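Uracil-DNA glycosylase (Nitratifractor salsuginis, PDB 5X3G) belongs to the uracil-DNA glycosylases, single-chain alpha/beta proteins built round a central four-stranded parallel sheet flanked by helices. Local coordinates at residues Asp94-Glu99 and Val110-Ser115; Ala227-Tyr232 and Ile237-Ala242. One frame throughout, in Å; residues are numbered along the deposited sequence.

In the fold
The two contacts follow one another along the chain, interaction 1 closing before interaction 2 opens, and their centres lie 18 Å apart. Interaction 1 joins the loop 94-99, beyond strand 73-77 of the parallel sheet, to the junction between helices 108-112 and 114-126. Interaction 2 joins the end of strand 225-228, an outermost strand of that sheet, to the start of helix 240-246. They meet where helix 114-126 begins: Ser115 OG packs 3.4 Å from His230 CE1 and equally close to Tyr232 CA, while Thr114 CG2 comes within 3.6 Å of Tyr232 O. Farther along the same helix, Asn118 hydrogen-bonds Pro231 O and touches Ile237.

Interaction 1 (Asp94-Glu99 and Val110-Ser115); sequences DGRVRE and VNRATS
Two arginine guanidinium groups meet here: Arg112 NH1 sits over one face of the Arg96 guanidinium, 3.0 Å from Arg96 NH2, with the two planes only 9° apart. Both nitrogens are donors, so no hydrogen bond joins them, and Arg96 turns instead to acidic partners, forming salt bridges through NH2 to Glu109 and through NH1 to Glu85. These would be expected to offset part of the like-charge repulsion. The contact sets a type I beta turn, Asp94 to Val97, against the end of helix 108-112. Val97 N closes the turn on Asp94 O, and an Asx turn overlaps it, with Arg96 N donating to the anti lone pair of Asp94 OD1 at 2.8 Å. Asp94 is held further by Ser86 at OD1 and by a salt bridge from Arg83 at OD2, which also lies 4.3 Å from Ala113 CB, where the chain passes through an inverse gamma turn into helix 114-126. Apart from the arginines, the buried valines supply the apolar part of the contact. A chi1 of -176° at Val97, with CG1 anti to the backbone nitrogen, puts that methyl tightly against Val110 CG2 at 3.5 Å, and the same Val110 methyl also touches Glu99 O, 3.9 Å away.

Interaction 2 (Ala227-Tyr232 and Ile237-Ala242); sequences ALEHPY and IVNEKA
Asn239 ND2 donates to Glu229 OE1 over 2.9 Å, with an N-H...O angle of 155°, meeting the carboxylate on its anti side and slightly out of its plane. The carboxylate and amide planes are turned 60° apart. A water accepts from both Asn239 ND2 and Glu229 N, tying the amide to the backbone of 227-232 as well. On the flank nearer the strand, Lys241 NZ donates a hydrogen bond to Ala227 O at 3.0 Å, while a second water accepts from NZ and from Ala227 N. The lysine gets there because its chain is fully extended, with CG anti to the backbone nitrogen (chi1 -170°). Asn239 is the N-cap of helix 240-246: its OD1 accepts from Ala242 N at 3.2 Å, so one side chain caps the helix with its oxygen and holds Glu229 with its nitrogen. The helix start is thus fastened beside the end of strand 225-228, an outermost strand of the parallel sheet. Between the polar groups lies Leu228, whose CD2 rests 3.7 Å from Lys241 CG and 4.1 Å from Ala242 CB. The same leucine packs on Ile205 and Phe207 of strand 203-207 and on Leu245 and Phe246 of the capped helix.

Interaction 1 (Asp94-Glu99 and Val110-Ser115)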
ATOM      1  N   ASP A  94       7.963   1.748   1.306  1.00 27.66           N
ATOM      2  CA  ASP A  94       9.180   1.868   0.513  1.00 28.48           C
ATOM      3  C   ASP A  94      10.218   0.879   1.031  1.00 30.37           C
ATOM      4  O   ASP A  94      10.684   0.995   2.170  1.00 28.37           O
ATOM      5  CB  ASP A  94       9.718   3.298   0.562  1.00 27.86           C
ATOM      6  CG  ASP A  94      10.815   3.548  -0.458  1.00 32.65           C
ATOM      7  OD1 ASP A  94      11.709   2.690  -0.608  1.00 29.98           O
ATOM      8  OD2 ASP A  94      10.786   4.606  -1.121  1.00 30.11           O
ATOM      9  N   GLY A  95      10.597  -0.076   0.182  1.00 28.66           N
ATOM     10  CA  GLY A  95      11.541  -1.116   0.550  1.00 31.90           C
ATOM     11  C   GLY A  95      12.952  -0.635   0.825  1.00 30.19           C
ATOM     12  O   GLY A  95      13.760  -1.421   1.331  1.00 35.23           O
ATOM     13  N   ARG A  96      13.278   0.618   0.491  1.00 27.06           N
ATOM     14  CA  ARG A  96      14.580   1.156   0.877  1.00 31.30           C
ATOM     15  C   ARG A  96      14.680   1.353   2.380  1.00 35.83           C
ATOM     16  O   ARG A  96      15.765   1.208   2.954  1.00 33.97           O
ATOM     17  CB  ARG A  96      14.854   2.489   0.181  1.00 38.29           C
ATOM     18  CG  ARG A  96      15.296   2.375  -1.254  1.00 44.93           C
ATOM     19  CD  ARG A  96      15.699   3.728  -1.816  1.00 50.77           C
ATOM     20  NE  ARG A  96      16.806   4.310  -1.064  1.00 51.64           N
ATOM     21  CZ  ARG A  96      18.087   4.017  -1.268  1.00 46.82           C
ATOM     22  NH1 ARG A  96      18.429   3.145  -2.206  1.00 54.17           N
ATOM     23  NH2 ARG A  96      19.027   4.597  -0.534  1.00 57.44           N
ATOM     24  N   VAL A  97      13.572   1.691   3.027  1.00 23.84           N
ATOM     25  CA  VAL A  97      13.583   2.010   4.447  1.00 27.06           C
ATOM     26  C   VAL A  97      13.622   0.719   5.247  1.00 34.71           C
ATOM     27  O   VAL A  97      12.830  -0.201   5.012  1.00 27.76           O
ATOM     28  CB  VAL A  97      12.355   2.853   4.826  1.00 29.13           C
ATOM     29  CG1 VAL A  97      12.440   3.263   6.282  1.00 30.60           C
ATOM     30  CG2 VAL A  97      12.236   4.072   3.921  1.00 26.38           C
ATOM     31  N   ARG A  98      14.553   0.645   6.195  1.00 30.00           N
ATOM     32  CA  ARG A  98      14.574  -0.446   7.155  1.00 22.94           C
ATOM     33  C   ARG A  98      14.353   0.120   8.550  1.00 28.33           C
ATOM     34  O   ARG A  98      13.246   0.033   9.091  1.00 27.38           O
ATOM     35  CB  ARG A  98      15.888  -1.221   7.058  1.00 36.87           C
ATOM     36  CG  ARG A  98      15.951  -2.131   5.841  1.00 32.65           C
ATOM     37  CD  ARG A  98      17.294  -2.818   5.718  1.00 31.71           C
ATOM     38  NE  ARG A  98      18.365  -1.865   5.447  1.00 41.34           N
ATOM     39  CZ  ARG A  98      19.619  -2.210   5.180  1.00 44.02           C
ATOM     40  NH1 ARG A  98      19.958  -3.491   5.141  1.00 39.33           N
ATOM     41  NH2 ARG A  98      20.531  -1.277   4.945  1.00 35.49           N
ATOM     42  N   GLU A  99      15.387   0.724   9.128  1.00 27.78           N
ATOM     43  CA  GLU A  99      15.243   1.359  10.429  1.00 33.29           C
ATOM     44  C   GLU A  99      14.427   2.641  10.305  1.00 29.48           C
ATOM     45  O   GLU A  99      14.617   3.431   9.376  1.00 31.57           O
ATOM     46  CB  GLU A  99      16.613   1.664  11.038  1.00 31.91           C
ATOM     47  CG  GLU A  99      17.412   0.436  11.482  1.00 32.93           C
ATOM     48  CD  GLU A  99      17.883  -0.413  10.320  1.00 30.17           C
ATOM     49  OE1 GLU A  99      18.276   0.163   9.283  1.00 39.01           O
ATOM     50  OE2 GLU A  99      17.857  -1.657  10.435  1.00 44.73           O
ATOM     51  N   VAL A 110      14.044   7.218   5.899  1.00 28.24           N
ATOM     52  CA  VAL A 110      12.724   7.785   6.165  1.00 31.40           C
ATOM     53  C   VAL A 110      12.666   9.225   5.674  1.00 33.09           C
ATOM     54  O   VAL A 110      11.706   9.639   5.013  1.00 27.46           O
ATOM     55  CB  VAL A 110      12.384   7.690   7.663  1.00 36.81           C
ATOM     56  CG1 VAL A 110      11.139   8.508   7.979  1.00 27.45           C
ATOM     57  CG2 VAL A 110      12.180   6.248   8.075  1.00 27.10           C
ATOM     58  N   ASN A 111      13.703  10.007   5.986  1.00 28.03           N
ATOM     59  CA  ASN A 111      13.719  11.411   5.592  1.00 33.74           C
ATOM     60  C   ASN A 111      13.714  11.561   4.077  1.00 32.21           C
ATOM     61  O   ASN A 111      13.096  12.488   3.541  1.00 32.35           O
ATOM     62  CB  ASN A 111      14.935  12.119   6.190  1.00 32.91           C
ATOM     63  CG  ASN A 111      14.697  12.592   7.613  1.00 40.82           C
ATOM     64  OD1 ASN A 111      15.642  12.815   8.371  1.00 33.76           O
ATOM     65  ND2 ASN A 111      13.430  12.748   7.983  1.00 27.97           N
ATOM     66  N   ARG A 112      14.399  10.659   3.370  1.00 28.91           N
ATOM     67  CA  ARG A 112      14.422  10.737   1.913  1.00 31.07           C
ATOM     68  C   ARG A 112      13.035  10.498   1.323  1.00 28.36           C
ATOM     69  O   ARG A 112      12.647  11.158   0.354  1.00 25.61           O
ATOM     70  CB  ARG A 112      15.433   9.737   1.350  1.00 30.18           C
ATOM     71  CG  ARG A 112      15.467   9.695  -0.169  1.00 36.57           C
ATOM     72  CD  ARG A 112      16.387   8.607  -0.706  1.00 49.92           C
ATOM     73  NE  ARG A 112      17.802   8.903  -0.485  1.00 46.24           N
ATOM     74  CZ  ARG A 112      18.801   8.245  -1.067  1.00 50.06           C
ATOM     75  NH1 ARG A 112      18.544   7.256  -1.912  1.00 39.47           N
ATOM     76  NH2 ARG A 112      20.057   8.580  -0.806  1.00 43.34           N
ATOM     77  N   ALA A 113      12.269   9.572   1.900  1.00 29.13           N
ATOM     78  CA  ALA A 113      10.943   9.213   1.394  1.00 25.84           C
ATOM     79  C   ALA A 113       9.918  10.182   1.974  1.00 34.69           C
ATOM     80  O   ALA A 113       9.312   9.937   3.021  1.00 25.94           O
ATOM     81  CB  ALA A 113      10.604   7.769   1.743  1.00 29.87           C
ATOM     82  N   THR A 114       9.705  11.282   1.245  1.00 27.59           N
ATOM     83  CA  THR A 114       8.910  12.414   1.719  1.00 29.59           C
ATOM     84  C   THR A 114       7.570  11.978   2.302  1.00 28.77           C
ATOM     85  O   THR A 114       7.219  12.334   3.435  1.00 23.64           O
ATOM     86  CB  THR A 114       8.695  13.396   0.562  1.00 35.13           C
ATOM     87  OG1 THR A 114       9.952  13.679  -0.064  1.00 36.47           O
ATOM     88  CG2 THR A 114       8.082  14.695   1.065  1.00 34.49           C
ATOM     89  N   SER A 115       6.803  11.209   1.531  1.00 28.34           N
ATOM     90  CA  SER A 115       5.464  10.837   1.972  1.00 26.25           C
ATOM     91  C   SER A 115       5.510  10.042   3.271  1.00 20.28           C
ATOM     92  O   SER A 115       4.734  10.304   4.197  1.00 21.28           O
ATOM     93  CB  SER A 115       4.760  10.046   0.871  1.00 21.95           C
ATOM     94  OG  SER A 115       4.482  10.878  -0.240  1.00 30.02           O
TER

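Interaction 2 (Ala227-Tyr232 and Ile237-Ala242)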
ATOM      1  N   ALA A 227     -11.437  10.466   1.636  1.00 32.92           N
ATOM      2  CA  ALA A 227     -10.492  11.173   0.781  1.00 27.44           C
ATOM      3  C   ALA A 227      -9.643  12.114   1.625  1.00 32.56           C
ATOM      4  O   ALA A 227     -10.176  12.895   2.420  1.00 30.42           O
ATOM      5  CB  ALA A 227     -11.223  11.949  -0.316  1.00 27.59           C
ATOM      6  N   LEU A 228      -8.324  12.042   1.445  1.00 28.32           N
ATOM      7  CA  LEU A 228      -7.384  12.801   2.256  1.00 32.92           C
ATOM      8  C   LEU A 228      -6.387  13.542   1.380  1.00 31.58           C
ATOM      9  O   LEU A 228      -6.133  13.178   0.229  1.00 27.69           O
ATOM     10  CB  LEU A 228      -6.599  11.902   3.218  1.00 31.68           C
ATOM     11  CG  LEU A 228      -7.315  11.217   4.377  1.00 34.35           C
ATOM     12  CD1 LEU A 228      -6.743   9.830   4.558  1.00 42.18           C
ATOM     13  CD2 LEU A 228      -7.161  12.025   5.646  1.00 33.76           C
ATOM     14  N   GLU A 229      -5.817  14.592   1.963  1.00 27.89           N
ATOM     15  CA  GLU A 229      -4.613  15.204   1.423  1.00 31.17           C
ATOM     16  C   GLU A 229      -3.503  14.164   1.318  1.00 32.48           C
ATOM     17  O   GLU A 229      -3.356  13.301   2.189  1.00 28.54           O
ATOM     18  CB  GLU A 229      -4.189  16.363   2.326  1.00 37.38           C
ATOM     19  CG  GLU A 229      -2.831  16.961   2.041  1.00 37.88           C
ATOM     20  CD  GLU A 229      -2.492  18.072   3.014  1.00 33.64           C
ATOM     21  OE1 GLU A 229      -3.012  18.049   4.151  1.00 37.43           O
ATOM     22  OE2 GLU A 229      -1.709  18.970   2.642  1.00 41.98           O
ATOM     23  N   HIS A 230      -2.726  14.235   0.241  1.00 26.73           N
ATOM     24  CA  HIS A 230      -1.655  13.268   0.053  1.00 25.98           C
ATOM     25  C   HIS A 230      -0.531  13.530   1.054  1.00 30.81           C
ATOM     26  O   HIS A 230      -0.150  14.685   1.273  1.00 29.56           O
ATOM     27  CB  HIS A 230      -1.114  13.329  -1.376  1.00 25.06           C
ATOM     28  CG  HIS A 230      -0.281  12.145  -1.755  1.00 32.12           C
ATOM     29  ND1 HIS A 230       1.026  11.991  -1.345  1.00 34.92           N
ATOM     30  CD2 HIS A 230      -0.573  11.049  -2.495  1.00 34.59           C
ATOM     31  CE1 HIS A 230       1.505  10.855  -1.821  1.00 35.15           C
ATOM     32  NE2 HIS A 230       0.555  10.265  -2.523  1.00 31.08           N
ATOM     33  N   PRO A 231       0.021  12.483   1.676  1.00 28.97           N
ATOM     34  CA  PRO A 231       1.063  12.691   2.698  1.00 24.00           C
ATOM     35  C   PRO A 231       2.345  13.308   2.161  1.00 26.42           C
ATOM     36  O   PRO A 231       3.203  13.698   2.964  1.00 31.73           O
ATOM     37  CB  PRO A 231       1.311  11.278   3.244  1.00 25.58           C
ATOM     38  CG  PRO A 231       0.851  10.362   2.145  1.00 29.30           C
ATOM     39  CD  PRO A 231      -0.311  11.058   1.506  1.00 22.98           C
ATOM     40  N   TYR A 232       2.507  13.410   0.840  1.00 30.85           N
ATOM     41  CA  TYR A 232       3.658  14.119   0.291  1.00 32.73           C
ATOM     42  C   TYR A 232       3.709  15.558   0.785  1.00 34.70           C
ATOM     43  O   TYR A 232       4.795  16.137   0.905  1.00 38.37           O
ATOM     44  CB  TYR A 232       3.616  14.075  -1.238  1.00 29.85           C
ATOM     45  CG  TYR A 232       4.844  14.641  -1.921  1.00 35.64           C
ATOM     46  CD1 TYR A 232       5.872  13.809  -2.343  1.00 35.78           C
ATOM     47  CD2 TYR A 232       4.965  16.004  -2.157  1.00 35.15           C
ATOM     48  CE1 TYR A 232       6.993  14.320  -2.971  1.00 41.36           C
ATOM     49  CE2 TYR A 232       6.081  16.525  -2.781  1.00 47.45           C
ATOM     50  CZ  TYR A 232       7.092  15.680  -3.186  1.00 39.29           C
ATOM     51  OH  TYR A 232       8.203  16.194  -3.811  1.00 42.10           O
ATOM     52  N   ILE A 237       1.011  16.518   8.041  1.00 31.41           N
ATOM     53  CA  ILE A 237       1.411  16.203   9.409  1.00 26.27           C
ATOM     54  C   ILE A 237       0.383  16.713  10.411  1.00 34.60           C
ATOM     55  O   ILE A 237       0.131  16.069  11.437  1.00 32.65           O
ATOM     56  CB  ILE A 237       2.819  16.766   9.696  1.00 33.79           C
ATOM     57  CG1 ILE A 237       3.841  16.169   8.729  1.00 37.79           C
ATOM     58  CG2 ILE A 237       3.238  16.478  11.128  1.00 30.26           C
ATOM     59  CD1 ILE A 237       5.204  16.819   8.808  1.00 37.00           C
ATOM     60  N   VAL A 238      -0.249  17.852  10.129  1.00 29.33           N
ATOM     61  CA  VAL A 238      -1.232  18.397  11.059  1.00 32.69           C
ATOM     62  C   VAL A 238      -2.624  18.343  10.442  1.00 31.92           C
ATOM     63  O   VAL A 238      -3.493  19.157  10.772  1.00 31.81           O
ATOM     64  CB  VAL A 238      -0.866  19.831  11.485  1.00 31.04           C
ATOM     65  CG1 VAL A 238       0.400  19.821  12.328  1.00 37.65           C
ATOM     66  CG2 VAL A 238      -0.689  20.718  10.266  1.00 36.85           C
ATOM     67  N   ASN A 239      -2.846  17.375   9.556  1.00 33.07           N
ATOM     68  CA  ASN A 239      -4.161  17.158   8.960  1.00 33.52           C
ATOM     69  C   ASN A 239      -5.003  16.342   9.932  1.00 34.87           C
ATOM     70  O   ASN A 239      -4.756  15.148  10.127  1.00 29.84           O
ATOM     71  CB  ASN A 239      -4.027  16.450   7.615  1.00 32.92           C
ATOM     72  CG  ASN A 239      -5.326  16.436   6.832  1.00 33.54           C
ATOM     73  OD1 ASN A 239      -6.305  15.816   7.245  1.00 34.53           O
ATOM     74  ND2 ASN A 239      -5.337  17.118   5.694  1.00 30.81           N
ATOM     75  N   GLU A 240      -6.007  16.980  10.539  1.00 28.09           N
ATOM     76  CA  GLU A 240      -6.751  16.329  11.614  1.00 28.78           C
ATOM     77  C   GLU A 240      -7.639  15.201  11.100  1.00 20.22           C
ATOM     78  O   GLU A 240      -7.951  14.270  11.855  1.00 30.40           O
ATOM     79  CB  GLU A 240      -7.568  17.372  12.376  1.00 32.32           C
ATOM     80  CG  GLU A 240      -6.688  18.381  13.101  1.00 41.66           C
ATOM     81  CD  GLU A 240      -7.459  19.561  13.663  1.00 49.50           C
ATOM     82  OE1 GLU A 240      -8.679  19.655  13.416  1.00 54.75           O
ATOM     83  OE2 GLU A 240      -6.834  20.394  14.352  1.00 41.07           O
ATOM     84  N   LYS A 241      -8.052  15.254   9.831  1.00 31.71           N
ATOM     85  CA  LYS A 241      -8.761  14.116   9.256  1.00 30.94           C
ATOM     86  C   LYS A 241      -7.862  12.886   9.227  1.00 33.73           C
ATOM     87  O   LYS A 241      -8.317  11.759   9.474  1.00 27.25           O
ATOM     88  CB  LYS A 241      -9.269  14.462   7.854  1.00 36.58           C
ATOM     89  CG  LYS A 241     -10.215  13.429   7.261  1.00 23.24           C
ATOM     90  CD  LYS A 241     -10.791  13.884   5.925  1.00 32.83           C
ATOM     91  CE  LYS A 241     -11.975  13.017   5.518  1.00 31.68           C
ATOM     92  NZ  LYS A 241     -12.527  13.407   4.190  1.00 33.78           N
ATOM     93  N   ALA A 242      -6.568  13.093   8.958  1.00 27.29           N
ATOM     94  CA  ALA A 242      -5.603  12.005   9.057  1.00 30.66           C
ATOM     95  C   ALA A 242      -5.461  11.521  10.495  1.00 29.49           C
ATOM     96  O   ALA A 242      -5.407  10.310  10.742  1.00 22.96           O
ATOM     97  CB  ALA A 242      -4.249  12.451   8.505  1.00 27.78           C
TER
HETATM   98  O   HOH W   1     -13.584  11.966   2.011  1.00 33.51           O
HETATM   99  O   HOH W   2      -7.170  16.220   3.584  1.00 32.84           O